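Local coordinates for putative uncharacterized protein (Chlamydia trachomatis, PDB 3K29) that is of uncertain function but, as a YscO-like protein, probably serves as a chaperone in type III secretion, folding as a long antiparallel helical hairpin, at residues Pro6-Leu11 and Leu127-Trp132; Arg20-Val25 and Lys117-Glu122; Glu27-Leu32 and Arg110-Leu115. All coordinates share one frame; numbering follows the deposited sequence.

Contact 1. Residues Pro6-Leu11 and Leu127-Trp132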
loop_
_atom_site.group_PDB
_atom_site.type_symbol
_atom_site.label_atom_id
_atom_site.label_comp_id
_atom_site.label_asym_id
_atom_site.label_seq_id
_atom_site.Cartn_x
_atom_site.Cartn_y
_atom_site.Cartn_z
ATOM N N PRO A 6 -11.743 -19.069 23.682
ATOM C CA PRO A 6 -12.849 -18.141 24.000
ATOM C C PRO A 6 -12.873 -16.922 23.088
ATOM O O PRO A 6 -13.926 -16.306 22.873
ATOM C CB PRO A 6 -12.517 -17.708 25.431
ATOM C CG PRO A 6 -11.847 -18.872 26.000
ATOM C CD PRO A 6 -10.952 -19.371 24.890
ATOM N N LEU A 7 -11.705 -16.561 22.570
ATOM C CA LEU A 7 -11.601 -15.371 21.759
ATOM C C LEU A 7 -11.430 -15.735 20.264
ATOM O O LEU A 7 -10.919 -14.958 19.453
ATOM C CB LEU A 7 -10.510 -14.424 22.301
ATOM C CG LEU A 7 -10.741 -13.737 23.658
ATOM C CD1 LEU A 7 -9.520 -12.895 23.995
ATOM C CD2 LEU A 7 -11.968 -12.854 23.643
ATOM N N GLU A 8 -11.917 -16.920 19.910
ATOM C CA GLU A 8 -11.955 -17.324 18.515
ATOM C C GLU A 8 -12.620 -16.256 17.614
ATOM O O GLU A 8 -12.105 -15.958 16.531
ATOM C CB GLU A 8 -12.629 -18.681 18.349
ATOM C CG GLU A 8 -12.327 -19.301 17.009
ATOM C CD GLU A 8 -10.841 -19.563 16.792
ATOM O OE1 GLU A 8 -10.064 -19.610 17.774
ATOM O OE2 GLU A 8 -10.450 -19.736 15.620
ATOM N N PRO A 9 -13.763 -15.679 18.057
ATOM C CA PRO A 9 -14.382 -14.649 17.211
ATOM C C PRO A 9 -13.492 -13.420 16.927
ATOM O O PRO A 9 -13.592 -12.839 15.843
ATOM C CB PRO A 9 -15.621 -14.252 17.986
ATOM C CG PRO A 9 -15.963 -15.518 18.821
ATOM C CD PRO A 9 -14.606 -16.021 19.228
ATOM N N VAL A 10 -12.659 -13.022 17.885
ATOM C CA VAL A 10 -11.724 -11.911 17.701
ATOM C C VAL A 10 -10.619 -12.346 16.708
ATOM O O VAL A 10 -10.307 -11.617 15.775
ATOM C CB VAL A 10 -11.109 -11.469 19.043
ATOM C CG1 VAL A 10 -9.945 -10.516 18.827
ATOM C CG2 VAL A 10 -12.175 -10.834 19.938
ATOM N N LEU A 11 -10.071 -13.553 16.873
ATOM C CA LEU A 11 -9.056 -14.029 15.942
ATOM C C LEU A 11 -9.592 -14.091 14.492
ATOM O O LEU A 11 -8.948 -13.581 13.552
ATOM C CB LEU A 11 -8.507 -15.376 16.404
ATOM C CG LEU A 11 -7.354 -16.060 15.650
ATOM C CD1 LEU A 11 -6.049 -15.258 15.718
ATOM C CD2 LEU A 11 -7.159 -17.449 16.230
ATOM N N LEU A 127 -0.980 -15.553 19.203
ATOM C CA LEU A 127 -0.105 -15.959 20.286
ATOM C C LEU A 127 -0.907 -16.245 21.557
ATOM O O LEU A 127 -0.598 -17.198 22.298
ATOM C CB LEU A 127 0.977 -14.914 20.557
ATOM C CG LEU A 127 2.147 -15.478 21.388
ATOM C CD1 LEU A 127 2.979 -16.512 20.600
ATOM C CD2 LEU A 127 3.043 -14.373 21.928
ATOM N N HIS A 128 -1.925 -15.426 21.819
ATOM C CA HIS A 128 -2.745 -15.646 23.024
ATOM C C HIS A 128 -3.611 -16.904 22.933
ATOM O O HIS A 128 -3.909 -17.509 23.961
ATOM C CB HIS A 128 -3.608 -14.437 23.399
ATOM C CG HIS A 128 -2.828 -13.215 23.752
ATOM N ND1 HIS A 128 -1.492 -13.253 24.084
ATOM C CD2 HIS A 128 -3.200 -11.914 23.827
ATOM C CE1 HIS A 128 -1.070 -12.029 24.341
ATOM N NE2 HIS A 128 -2.085 -11.196 24.194
ATOM N N LYS A 129 -4.042 -17.264 21.718
ATOM C CA LYS A 129 -4.741 -18.535 21.458
ATOM C C LYS A 129 -3.829 -19.727 21.720
ATOM O O LYS A 129 -4.240 -20.751 22.290
ATOM C CB LYS A 129 -5.245 -18.592 20.015
ATOM C CG LYS A 129 -5.502 -19.981 19.551
ATOM C CD LYS A 129 -6.662 -20.015 18.635
ATOM C CE LYS A 129 -6.968 -21.431 18.287
ATOM N NZ LYS A 129 -7.603 -21.403 16.962
ATOM N N GLU A 130 -2.587 -19.587 21.271
ATOM C CA GLU A 130 -1.589 -20.579 21.512
ATOM C C GLU A 130 -1.377 -20.769 23.011
ATOM O O GLU A 130 -1.345 -21.899 23.496
ATOM C CB GLU A 130 -0.287 -20.159 20.852
ATOM C CG GLU A 130 0.629 -21.291 20.593
ATOM C CD GLU A 130 1.803 -20.847 19.749
ATOM O OE1 GLU A 130 1.867 -21.284 18.576
ATOM O OE2 GLU A 130 2.634 -20.043 20.250
ATOM N N GLU A 131 -1.247 -19.664 23.740
ATOM C CA GLU A 131 -0.984 -19.743 25.178
ATOM C C GLU A 131 -2.214 -20.168 25.978
ATOM O O GLU A 131 -2.067 -20.820 27.003
ATOM C CB GLU A 131 -0.420 -18.439 25.721
ATOM C CG GLU A 131 0.916 -18.083 25.124
ATOM C CD GLU A 131 1.266 -16.645 25.353
ATOM O OE1 GLU A 131 0.338 -15.867 25.686
ATOM O OE2 GLU A 131 2.467 -16.288 25.199
ATOM N N TRP A 132 -3.411 -19.814 25.511
ATOM C CA TRP A 132 -4.649 -20.314 26.135
ATOM C C TRP A 132 -4.721 -21.835 25.979
ATOM O O TRP A 132 -4.972 -22.556 26.937
ATOM C CB TRP A 132 -5.897 -19.680 25.519
ATOM C CG TRP A 132 -7.147 -20.466 25.855
ATOM C CD1 TRP A 132 -7.944 -20.309 26.958
ATOM C CD2 TRP A 132 -7.709 -21.559 25.096
ATOM N NE1 TRP A 132 -8.952 -21.239 26.941
ATOM C CE2 TRP A 132 -8.838 -22.019 25.812
ATOM C CE3 TRP A 132 -7.358 -22.194 23.878
ATOM C CZ2 TRP A 132 -9.649 -23.072 25.346
ATOM C CZ3 TRP A 132 -8.137 -23.269 23.414
ATOM C CH2 TRP A 132 -9.288 -23.682 24.147
#

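Contact 2. Residues Arg20-Val25 and Lys117-Glu122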
loop_
_atom_site.group_PDB
_atom_site.type_symbol
_atom_site.label_atom_id
_atom_site.label_comp_id
_atom_site.label_asym_id
_atom_site.label_seq_id
_atom_site.Cartn_x
_atom_site.Cartn_y
_atom_site.Cartn_z
ATOM N N ARG A 20 -8.480 -7.787 4.317
ATOM C CA ARG A 20 -8.968 -6.490 3.826
ATOM C C ARG A 20 -7.847 -5.492 3.553
ATOM O O ARG A 20 -7.895 -4.785 2.552
ATOM C CB ARG A 20 -10.052 -5.873 4.736
ATOM C CG ARG A 20 -11.309 -6.750 4.823
ATOM C CD ARG A 20 -12.568 -6.009 5.222
ATOM N NE ARG A 20 -12.489 -5.504 6.577
ATOM C CZ ARG A 20 -12.942 -6.134 7.658
ATOM N NH1 ARG A 20 -13.536 -7.317 7.565
ATOM N NH2 ARG A 20 -12.809 -5.555 8.835
ATOM N N ALA A 21 -6.847 -5.461 4.437
ATOM C CA ALA A 21 -5.729 -4.527 4.326
ATOM C C ALA A 21 -4.786 -4.883 3.177
ATOM O O ALA A 21 -4.199 -3.998 2.560
ATOM C CB ALA A 21 -4.941 -4.469 5.654
ATOM N N GLU A 22 -4.618 -6.180 2.915
ATOM C CA GLU A 22 -3.869 -6.646 1.754
ATOM C C GLU A 22 -4.528 -6.176 0.457
ATOM O O GLU A 22 -3.859 -5.705 -0.466
ATOM C CB GLU A 22 -3.780 -8.185 1.767
ATOM C CG GLU A 22 -2.690 -8.729 2.672
ATOM C CD GLU A 22 -2.740 -10.239 2.831
ATOM O OE1 GLU A 22 -3.764 -10.852 2.458
ATOM O OE2 GLU A 22 -1.759 -10.813 3.356
ATOM N N LYS A 23 -5.837 -6.349 0.390
ATOM C CA LYS A 23 -6.620 -5.903 -0.726
ATOM C C LYS A 23 -6.522 -4.378 -0.850
ATOM O O LYS A 23 -6.426 -3.849 -1.963
ATOM C CB LYS A 23 -8.074 -6.351 -0.553
ATOM C CG LYS A 23 -9.045 -5.752 -1.557
ATOM C CD LYS A 23 -10.438 -6.383 -1.453
ATOM C CE LYS A 23 -11.145 -6.462 -2.828
ATOM N NZ LYS A 23 -12.444 -7.264 -2.767
ATOM N N VAL A 24 -6.536 -3.668 0.276
ATOM C CA VAL A 24 -6.404 -2.207 0.215
ATOM C C VAL A 24 -5.022 -1.763 -0.338
ATOM O O VAL A 24 -4.993 -0.878 -1.194
ATOM C CB VAL A 24 -6.817 -1.506 1.529
ATOM C CG1 VAL A 24 -6.322 -0.035 1.561
ATOM C CG2 VAL A 24 -8.386 -1.608 1.736
ATOM N N VAL A 25 -3.924 -2.390 0.108
ATOM C CA VAL A 25 -2.564 -2.109 -0.397
ATOM C C VAL A 25 -2.502 -2.268 -1.911
ATOM O O VAL A 25 -1.989 -1.387 -2.610
ATOM C CB VAL A 25 -1.448 -2.994 0.233
ATOM C CG1 VAL A 25 -0.135 -2.850 -0.551
ATOM C CG2 VAL A 25 -1.174 -2.593 1.666
ATOM N N LYS A 117 0.282 -3.094 10.838
ATOM C CA LYS A 117 -0.496 -2.997 12.077
ATOM C C LYS A 117 -1.509 -4.134 12.209
ATOM O O LYS A 117 -1.615 -4.745 13.265
ATOM C CB LYS A 117 -1.187 -1.634 12.198
ATOM C CG LYS A 117 -0.386 -0.622 13.012
ATOM C CD LYS A 117 -0.933 0.799 12.905
ATOM C CE LYS A 117 -2.203 0.993 13.762
ATOM N NZ LYS A 117 -2.855 2.327 13.533
ATOM N N ARG A 118 -2.231 -4.445 11.133
ATOM C CA ARG A 118 -3.207 -5.542 11.176
ATOM C C ARG A 118 -2.559 -6.872 11.482
ATOM O O ARG A 118 -3.126 -7.693 12.207
ATOM C CB ARG A 118 -4.053 -5.626 9.892
ATOM C CG ARG A 118 -4.861 -4.391 9.609
ATOM C CD ARG A 118 -5.897 -4.034 10.698
ATOM N NE ARG A 118 -5.364 -3.193 11.787
ATOM C CZ ARG A 118 -5.020 -1.896 11.684
ATOM N NH1 ARG A 118 -5.140 -1.231 10.534
ATOM N NH2 ARG A 118 -4.545 -1.249 12.743
ATOM N N ARG A 119 -1.378 -7.079 10.923
ATOM C CA ARG A 119 -0.677 -8.336 11.036
ATOM C C ARG A 119 -0.073 -8.521 12.436
ATOM O O ARG A 119 -0.080 -9.622 12.973
ATOM C CB ARG A 119 0.378 -8.439 9.924
ATOM C CG ARG A 119 -0.272 -8.560 8.544
ATOM C CD ARG A 119 0.442 -9.528 7.629
ATOM N NE ARG A 119 1.240 -8.832 6.630
ATOM C CZ ARG A 119 1.182 -9.026 5.310
ATOM N NH1 ARG A 119 0.353 -9.916 4.781
ATOM N NH2 ARG A 119 1.972 -8.316 4.505
ATOM N N LYS A 120 0.468 -7.426 12.989
ATOM C CA LYS A 120 0.936 -7.336 14.377
ATOM C C LYS A 120 -0.196 -7.696 15.352
ATOM O O LYS A 120 -0.039 -8.576 16.202
ATOM C CB LYS A 120 1.440 -5.916 14.618
ATOM C CG LYS A 120 2.125 -5.650 15.929
ATOM C CD LYS A 120 2.495 -4.178 15.950
ATOM C CE LYS A 120 2.205 -3.555 17.315
ATOM N NZ LYS A 120 3.255 -3.868 18.352
ATOM N N GLU A 121 -1.344 -7.045 15.190
ATOM C CA GLU A 121 -2.502 -7.303 16.054
ATOM C C GLU A 121 -3.001 -8.745 15.937
ATOM O O GLU A 121 -3.255 -9.388 16.941
ATOM C CB GLU A 121 -3.663 -6.357 15.747
ATOM C CG GLU A 121 -3.405 -4.894 16.068
ATOM C CD GLU A 121 -4.096 -3.932 15.107
ATOM O OE1 GLU A 121 -4.967 -4.351 14.287
ATOM O OE2 GLU A 121 -3.748 -2.732 15.179
ATOM N N GLU A 122 -3.142 -9.236 14.712
ATOM C CA GLU A 122 -3.594 -10.600 14.496
ATOM C C GLU A 122 -2.619 -11.571 15.173
ATOM O O GLU A 122 -3.031 -12.552 15.820
ATOM C CB GLU A 122 -3.717 -10.891 12.989
ATOM C CG GLU A 122 -4.296 -12.294 12.639
ATOM C CD GLU A 122 -3.292 -13.450 12.756
ATOM O OE1 GLU A 122 -2.066 -13.260 12.528
ATOM O OE2 GLU A 122 -3.747 -14.576 13.088
#

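Contact 3. Residues Glu27-Leu32 and Arg110-Leu115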
loop_
_atom_site.group_PDB
_atom_site.type_symbol
_atom_site.label_atom_id
_atom_site.label_comp_id
_atom_site.label_asym_id
_atom_site.label_seq_id
_atom_site.Cartn_x
_atom_site.Cartn_y
_atom_site.Cartn_z
ATOM N N GLU A 27 -5.031 -2.167 -3.952
ATOM C CA GLU A 27 -5.846 -1.171 -4.612
ATOM C C GLU A 27 -5.058 0.161 -4.668
ATOM O O GLU A 27 -5.002 0.832 -5.704
ATOM C CB GLU A 27 -7.218 -1.035 -3.929
ATOM C CG GLU A 27 -8.136 0.063 -4.513
ATOM C CD GLU A 27 -8.417 -0.049 -6.039
ATOM O OE1 GLU A 27 -7.939 -0.999 -6.720
ATOM O OE2 GLU A 27 -9.135 0.836 -6.574
ATOM N N LYS A 28 -4.382 0.498 -3.575
ATOM C CA LYS A 28 -3.526 1.689 -3.592
ATOM C C LYS A 28 -2.375 1.602 -4.595
ATOM O O LYS A 28 -2.055 2.626 -5.206
ATOM C CB LYS A 28 -3.040 2.102 -2.195
ATOM C CG LYS A 28 -4.177 2.288 -1.164
ATOM C CD LYS A 28 -5.236 3.234 -1.601
ATOM C CE LYS A 28 -6.233 3.426 -0.500
ATOM N NZ LYS A 28 -7.425 4.132 -1.035
ATOM N N ARG A 29 -1.762 0.432 -4.777
ATOM C CA ARG A 29 -0.780 0.263 -5.860
ATOM C C ARG A 29 -1.384 0.686 -7.204
ATOM O O ARG A 29 -0.786 1.466 -7.961
ATOM C CB ARG A 29 -0.348 -1.199 -6.005
ATOM C CG ARG A 29 1.065 -1.535 -5.554
ATOM C CD ARG A 29 1.063 -1.709 -4.045
ATOM N NE ARG A 29 1.905 -2.817 -3.562
ATOM C CZ ARG A 29 3.200 -2.715 -3.276
ATOM N NH1 ARG A 29 3.874 -1.574 -3.462
ATOM N NH2 ARG A 29 3.834 -3.776 -2.826
ATOM N N ARG A 30 -2.571 0.157 -7.484
ATOM C CA ARG A 30 -3.265 0.410 -8.731
ATOM C C ARG A 30 -3.627 1.877 -8.894
ATOM O O ARG A 30 -3.528 2.426 -9.991
ATOM C CB ARG A 30 -4.540 -0.418 -8.807
ATOM C CG ARG A 30 -4.985 -0.645 -10.214
ATOM C CD ARG A 30 -6.410 -1.212 -10.282
ATOM N NE ARG A 30 -7.361 -0.305 -9.631
ATOM C CZ ARG A 30 -7.852 0.821 -10.155
ATOM N NH1 ARG A 30 -7.517 1.233 -11.382
ATOM N NH2 ARG A 30 -8.709 1.536 -9.437
ATOM N N LEU A 31 -4.075 2.505 -7.814
ATOM C CA LEU A 31 -4.440 3.918 -7.881
ATOM C C LEU A 31 -3.214 4.769 -8.169
ATOM O O LEU A 31 -3.308 5.718 -8.939
ATOM C CB LEU A 31 -5.189 4.380 -6.634
ATOM C CG LEU A 31 -6.597 3.794 -6.450
ATOM C CD1 LEU A 31 -7.246 4.261 -5.151
ATOM C CD2 LEU A 31 -7.495 4.134 -7.654
ATOM N N LEU A 32 -2.073 4.408 -7.580
ATOM C CA LEU A 32 -0.812 5.121 -7.809
ATOM C C LEU A 32 -0.389 4.893 -9.260
ATOM O O LEU A 32 0.089 5.830 -9.911
ATOM C CB LEU A 32 0.291 4.658 -6.835
ATOM C CG LEU A 32 1.768 5.052 -7.080
ATOM C CD1 LEU A 32 1.951 6.572 -7.067
ATOM C CD2 LEU A 32 2.728 4.434 -6.056
ATOM N N ARG A 110 0.779 4.682 3.477
ATOM C CA ARG A 110 -0.151 4.609 4.591
ATOM C C ARG A 110 -0.876 3.242 4.662
ATOM O O ARG A 110 -1.026 2.672 5.737
ATOM C CB ARG A 110 -1.167 5.732 4.495
ATOM C CG ARG A 110 -0.577 7.123 4.713
ATOM C CD ARG A 110 -1.659 8.150 4.628
ATOM N NE ARG A 110 -1.107 9.490 4.620
ATOM C CZ ARG A 110 -1.195 10.332 3.594
ATOM N NH1 ARG A 110 -1.848 9.994 2.489
ATOM N NH2 ARG A 110 -0.636 11.537 3.677
ATOM N N ALA A 111 -1.269 2.710 3.513
ATOM C CA ALA A 111 -1.932 1.406 3.457
ATOM C C ALA A 111 -1.026 0.282 3.903
ATOM O O ALA A 111 -1.494 -0.654 4.561
ATOM C CB ALA A 111 -2.498 1.120 2.053
ATOM N N GLU A 112 0.260 0.352 3.541
ATOM C CA GLU A 112 1.235 -0.654 3.966
ATOM C C GLU A 112 1.557 -0.604 5.469
ATOM O O GLU A 112 1.727 -1.670 6.089
ATOM C CB GLU A 112 2.521 -0.544 3.142
ATOM C CG GLU A 112 2.207 -0.429 1.673
ATOM C CD GLU A 112 3.337 -0.866 0.809
ATOM O OE1 GLU A 112 3.226 -1.983 0.243
ATOM O OE2 GLU A 112 4.334 -0.102 0.693
ATOM N N VAL A 113 1.650 0.612 6.036
ATOM C CA VAL A 113 1.714 0.806 7.490
ATOM C C VAL A 113 0.480 0.137 8.123
ATOM O O VAL A 113 0.595 -0.591 9.111
ATOM C CB VAL A 113 1.792 2.310 7.915
ATOM C CG1 VAL A 113 1.715 2.454 9.465
ATOM C CG2 VAL A 113 3.095 2.985 7.384
ATOM N N GLU A 114 -0.699 0.364 7.540
ATOM C CA GLU A 114 -1.934 -0.222 8.089
ATOM C C GLU A 114 -1.953 -1.756 8.043
ATOM O O GLU A 114 -2.353 -2.387 9.028
ATOM C CB GLU A 114 -3.195 0.379 7.458
ATOM C CG GLU A 114 -3.379 1.829 7.844
ATOM C CD GLU A 114 -3.158 2.014 9.341
ATOM O OE1 GLU A 114 -3.949 1.444 10.131
ATOM O OE2 GLU A 114 -2.170 2.691 9.727
ATOM N N LEU A 115 -1.490 -2.334 6.931
ATOM C CA LEU A 115 -1.323 -3.782 6.800
ATOM C C LEU A 115 -0.397 -4.394 7.860
ATOM O O LEU A 115 -0.705 -5.460 8.401
ATOM C CB LEU A 115 -0.853 -4.172 5.390
ATOM C CG LEU A 115 -0.584 -5.663 5.052
ATOM C CD1 LEU A 115 -1.737 -6.570 5.395
ATOM C CD2 LEU A 115 -0.183 -5.869 3.550
#

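Contact 1. Residues Pro6-Leu11 and Leu127-Trp132
Pro-6 sets its ring against the indole of Trp-132, and two residues further on Glu-8 reaches across to Lys-129; together these pairs tie the start of helix 8-66 to the flank of helix 70-160. On the outer side Pro-6 stays exposed to solvent, although its CD stands over one indole face, 3.5 Å from the centroid of the five-membered ring and 18° from its normal, which makes a CH-pi contact. It is displaced toward the rim, and its nearest ring atom is Trp-132 NE1 at 3.4 Å. Tyr-5, the residue before the proline, also meets this indole, with the two ring planes steeply inclined. The packed side lies round Leu-11 and Lys-129. Leu-11 is the buried member: its CD2 branch touches Lys-129 CD at 3.6 Å, the two side chains lying roughly perpendicular, while Glu-122, Thr-125 and Arg-126 pack round the same leucine.

Lys-129 leaves its helix with CG anti to the backbone N (chi1 159°) and bends at chi2, which carries CD past Leu-11 and the ammonium out to Glu-8, where the pair is only partly covered. There NZ donates to Glu-8 OE1 at 3.2 Å, a hydrogen-bonded salt bridge in which the ammonium comes to the syn side of the oxygen, 24° out of the carboxylate plane. OE2 of Glu-8 is 3.6 Å from Lys-129 NZ. Leu-7 occupies the N-cap position, and its carbonyl O accepts Leu-11 N, so the leucine belongs to the first turn of helix 8-66.

Lys-129 thus plays two parts, its CD methylene packing against a leucine and its charge meeting a glutamate. Such chemistry implies a modest, mixed closure, part CH-pi and aliphatic packing, part ion pair.

Contact 2. Residues Arg20-Val25 and Lys117-Glu122
The two helical segments run antiparallel, and their backbones come nearest at Ala-21 and Arg-118, whose CA atoms are 7.4 Å apart. Both CB atoms of this pair point into the interface, where the methyl of Ala-21 rests against the arginine chain, CB to Arg-118 CG at 4.0 Å. Only the root of the arginine is used in this way. Its chain bends at chi2 and again at chi3, turning the guanidinium forward along its own helix to Glu-121. There it grips the carboxylate side-on: NE donates to Glu-121 OE1 at 2.8 Å in a nearly straight bond (177°), and NH2 donates to Glu-121 OE2 at 3.0 Å. Both oxygens are met on their syn sides and lie close to the guanidinium plane. NH1 forms a salt bridge to Glu-114, one turn back, so all three nitrogens have acidic partners and the rotation of the group should be well fixed.

Beside this pair an ion pair bridges the helices. Glu-22, extended beyond CG, brings OE2 to 2.7 Å from Arg-119 NH1, at the edge of the guanidinium and near its plane. The side chains meet almost at right angles, with the two flat groups 72° apart; the single close approach, OE2 to NH1, makes this a one-point salt bridge, unlike the two-pronged grip of Arg-118.

Leu-115 packs on both Ala-21 and Glu-22. Close antiparallel helices with an interhelical salt bridge flanking the seam are consistent with the coiled coil predicted for this part of helix 8-66, here paired with helix 70-160 in a helical hairpin.

Contact 3. Residues Glu27-Leu32 and Arg110-Leu115
Lys-28 and Ala-111 mark the closest backbone approach, CA to CA 7.2 Å, in an antiparallel coiled-coil hairpin. Apolar packing comes from these two: the CB of the buried Ala-111 meets Lys-28 CG at 3.8 Å. With CG beside the backbone N (chi1 -54°) and a bend at chi2, the lysine lends its CG methylene to the interface and carries its ammonium away from the opposing segment. Leu-32, Val-101 and Leu-108 extend the apolar seam, and Leu-115 packs on Val-25.

Charged contacts are of two kinds. Within segment 27-32, Arg-30 holds Glu-27 side-on through two hydrogen bonds: NE to Glu-27 OE1 and NH2 to Glu-27 OE2, each 3.0 Å. Across the helices Arg-29 and Glu-112 form a long ion pair, the side chains roughly perpendicular and their flat groups 59° apart. The attraction should be electrostatic, because the oxygen lies well outside the guanidinium plane and no N-H is directed at it: Glu-112 OE1 sits over the centre of one guanidinium face, 3.6 Å from Arg-29 CZ.

Overall arrangement
All three contacts join helix 8-66 to helix 70-160, nested along the chain with contact 3 innermost and contact 1 outermost. Contacts 1 and 2 are surface contacts, whereas contact 3, near the centre of the chain, is partly buried. Contacts 2 and 3 repeat one pattern a heptad apart, an alanine against a long side chain with an acid-arginine pair alongside, but the acid changes helices and the bridge goes from edge-on and short to face-on and long. They touch through Val-25 and Leu-115, their centres about 10 Å apart. Contact 1 differs in adding an aromatic ring; its Leu-11 touches Glu-122 of contact 2.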